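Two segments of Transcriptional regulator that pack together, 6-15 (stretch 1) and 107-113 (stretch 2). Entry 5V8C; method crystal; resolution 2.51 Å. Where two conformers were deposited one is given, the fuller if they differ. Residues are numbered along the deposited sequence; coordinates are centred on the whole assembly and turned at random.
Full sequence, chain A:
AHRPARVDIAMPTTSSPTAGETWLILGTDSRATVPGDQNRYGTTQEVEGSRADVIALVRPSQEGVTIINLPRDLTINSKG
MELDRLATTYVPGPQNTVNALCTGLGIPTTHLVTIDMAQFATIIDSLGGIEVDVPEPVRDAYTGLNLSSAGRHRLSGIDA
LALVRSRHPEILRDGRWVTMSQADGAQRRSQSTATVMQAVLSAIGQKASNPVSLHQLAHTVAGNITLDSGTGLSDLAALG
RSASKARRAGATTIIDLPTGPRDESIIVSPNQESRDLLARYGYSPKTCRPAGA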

# COMPACT_ATOMS: atom_id res chain seq x y z
N ARG A 6 -3.22 -14.82 -12.01
CA ARG A 6 -4.59 -14.33 -12.10
C ARG A 6 -5.48 -14.81 -10.96
O ARG A 6 -5.31 -15.93 -10.46
CB ARG A 6 -5.22 -14.62 -13.47
CG ARG A 6 -4.33 -14.31 -14.68
CD ARG A 6 -3.84 -12.87 -14.73
NE ARG A 6 -4.90 -11.93 -15.08
CZ ARG A 6 -4.80 -11.03 -16.04
NH1 ARG A 6 -3.69 -10.93 -16.76
NH2 ARG A 6 -5.82 -10.22 -16.30
N VAL A 7 -6.40 -13.95 -10.52
CA VAL A 7 -7.35 -14.27 -9.48
C VAL A 7 -8.73 -13.81 -9.89
O VAL A 7 -8.90 -12.69 -10.37
CB VAL A 7 -6.96 -13.75 -8.07
CG1 VAL A 7 -5.97 -14.69 -7.39
CG2 VAL A 7 -6.42 -12.32 -8.12
N ASP A 8 -9.73 -14.68 -9.73
CA ASP A 8 -11.09 -14.29 -10.05
C ASP A 8 -11.62 -13.50 -8.85
O ASP A 8 -11.60 -14.00 -7.72
CB ASP A 8 -11.97 -15.52 -10.35
CG ASP A 8 -11.51 -16.35 -11.54
OD1 ASP A 8 -11.59 -15.84 -12.68
OD2 ASP A 8 -11.14 -17.53 -11.34
N ILE A 9 -11.98 -12.24 -9.08
CA ILE A 9 -12.56 -11.39 -8.05
C ILE A 9 -13.84 -10.78 -8.57
O ILE A 9 -13.86 -10.25 -9.69
CB ILE A 9 -11.54 -10.33 -7.50
CG1 ILE A 9 -10.76 -10.89 -6.31
CG2 ILE A 9 -12.22 -9.00 -7.10
CD1 ILE A 9 -9.49 -11.40 -6.65
N ALA A 10 -14.92 -10.88 -7.78
CA ALA A 10 -16.19 -10.25 -8.09
C ALA A 10 -16.07 -8.83 -7.56
O ALA A 10 -16.11 -8.61 -6.34
CB ALA A 10 -17.34 -10.99 -7.42
N MET A 11 -15.85 -7.88 -8.48
CA MET A 11 -15.69 -6.47 -8.14
C MET A 11 -16.98 -5.89 -7.56
O MET A 11 -18.07 -6.27 -7.98
CB MET A 11 -15.20 -5.64 -9.34
CG MET A 11 -13.73 -5.86 -9.67
SD MET A 11 -12.59 -5.54 -8.30
CE MET A 11 -11.10 -5.91 -9.06
N PRO A 12 -16.89 -5.01 -6.53
CA PRO A 12 -18.12 -4.46 -5.94
C PRO A 12 -18.82 -3.49 -6.89
O PRO A 12 -18.22 -3.04 -7.87
CB PRO A 12 -17.63 -3.72 -4.68
CG PRO A 12 -16.21 -4.10 -4.51
CD PRO A 12 -15.70 -4.43 -5.86
N THR A 13 -20.07 -3.15 -6.58
CA THR A 13 -20.88 -2.19 -7.33
C THR A 13 -21.13 -0.94 -6.48
O THR A 13 -21.18 -1.04 -5.25
CB THR A 13 -22.20 -2.83 -7.84
OG1 THR A 13 -22.93 -3.38 -6.73
CG2 THR A 13 -21.97 -3.90 -8.91
N THR A 14 -21.26 0.22 -7.11
CA THR A 14 -21.53 1.48 -6.42
C THR A 14 -22.57 2.32 -7.17
O THR A 14 -22.74 2.17 -8.38
CB THR A 14 -20.25 2.29 -6.16
OG1 THR A 14 -20.55 3.32 -5.22
CG2 THR A 14 -19.65 2.92 -7.43
N SER A 15 -23.22 3.23 -6.43
CA SER A 15 -24.17 4.20 -6.97
C SER A 15 -23.51 5.58 -7.00
O SER A 15 -24.08 6.53 -7.54
CB SER A 15 -25.45 4.22 -6.14
OG SER A 15 -25.17 4.25 -4.75
N ILE A 107 -15.23 1.94 -0.25
CA ILE A 107 -14.33 2.05 -1.38
C ILE A 107 -14.64 0.93 -2.40
O ILE A 107 -14.36 -0.25 -2.15
CB ILE A 107 -12.81 2.24 -1.02
CG1 ILE A 107 -11.97 0.96 -1.20
CG2 ILE A 107 -12.58 2.87 0.35
CD1 ILE A 107 -11.24 0.92 -2.52
N PRO A 108 -15.25 1.29 -3.56
CA PRO A 108 -15.53 0.27 -4.58
C PRO A 108 -14.31 0.04 -5.48
O PRO A 108 -13.97 0.88 -6.32
CB PRO A 108 -16.74 0.85 -5.35
CG PRO A 108 -16.89 2.29 -4.86
CD PRO A 108 -15.68 2.62 -4.02
N THR A 109 -13.64 -1.09 -5.29
CA THR A 109 -12.45 -1.48 -6.03
C THR A 109 -12.77 -1.79 -7.51
O THR A 109 -13.62 -2.62 -7.81
CB THR A 109 -11.74 -2.62 -5.29
OG1 THR A 109 -11.33 -2.12 -4.02
CG2 THR A 109 -10.53 -3.14 -6.04
N THR A 110 -12.07 -1.10 -8.41
CA THR A 110 -12.21 -1.23 -9.86
C THR A 110 -11.17 -2.23 -10.40
O THR A 110 -11.49 -3.03 -11.28
CB THR A 110 -12.15 0.18 -10.48
OG1 THR A 110 -13.36 0.87 -10.14
CG2 THR A 110 -12.00 0.17 -12.00
N HIS A 111 -9.94 -2.20 -9.84
CA HIS A 111 -8.84 -3.08 -10.25
C HIS A 111 -8.08 -3.60 -9.02
O HIS A 111 -8.13 -2.98 -7.97
CB HIS A 111 -7.89 -2.34 -11.19
CG HIS A 111 -8.55 -1.79 -12.41
ND1 HIS A 111 -8.93 -2.61 -13.45
CD2 HIS A 111 -8.87 -0.51 -12.72
CE1 HIS A 111 -9.45 -1.81 -14.37
NE2 HIS A 111 -9.44 -0.54 -13.97
N LEU A 112 -7.38 -4.73 -9.16
CA LEU A 112 -6.66 -5.31 -8.04
C LEU A 112 -5.26 -5.78 -8.40
O LEU A 112 -5.10 -6.59 -9.33
CB LEU A 112 -7.46 -6.44 -7.36
CG LEU A 112 -6.73 -7.13 -6.17
CD1 LEU A 112 -6.89 -6.35 -4.87
CD2 LEU A 112 -7.17 -8.56 -6.00
N VAL A 113 -4.26 -5.32 -7.62
CA VAL A 113 -2.86 -5.71 -7.72
C VAL A 113 -2.42 -6.32 -6.38
O VAL A 113 -2.64 -5.71 -5.32
CB VAL A 113 -1.92 -4.56 -8.17
CG1 VAL A 113 -0.54 -5.09 -8.54
CG2 VAL A 113 -2.51 -3.78 -9.34

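Segments 6-15 and 107-113 of one chain run in nearly opposite directions (162° between their end-to-end vectors) and pack without a single hydrogen bond across the interface, burying 372 Å² in all. The backbones are nearest at Pro-12 and Pro-108 (CA to CA 5.6 Å) and diverge to 8.5 Å between the CA atoms of Ile-9 and Leu-112, a gap filled by side chains. Ile-107 points away from stretch 1 and adds almost nothing. CA-to-CB of Pro-108 points toward stretch 1, and its ring carbon CG lies 3.6 Å from CB of Thr-14; Pro-12 CG comes within 4.4 Å of Pro-108 CA, the looser of two carbon-to-carbon van der Waals contacts. At Thr-109 the side chain points sideways, and the carbonyl makes the closest approaches: Thr-109 O lies 3.1 Å from Met-11 SD, a close, non-hydrogen-bonded contact with the thioether sulfur, and 3.4 Å from Pro-12 CD. CA-to-CB of Thr-110 and of His-111 points away, and Met-11 CE lies against their backbone, 3.7 Å from Thr-110 O and 3.8 Å from His-111 C. Leu-112 turns back toward stretch 1, and its side chain packs against apolar groups: its CD2 sits 3.7 Å from Ile-9 CD1 and, more loosely, 4.4 Å from Val-7 CG2, while its CB lies 4.1 Å from Met-11 CE. Val-113 is out of reach.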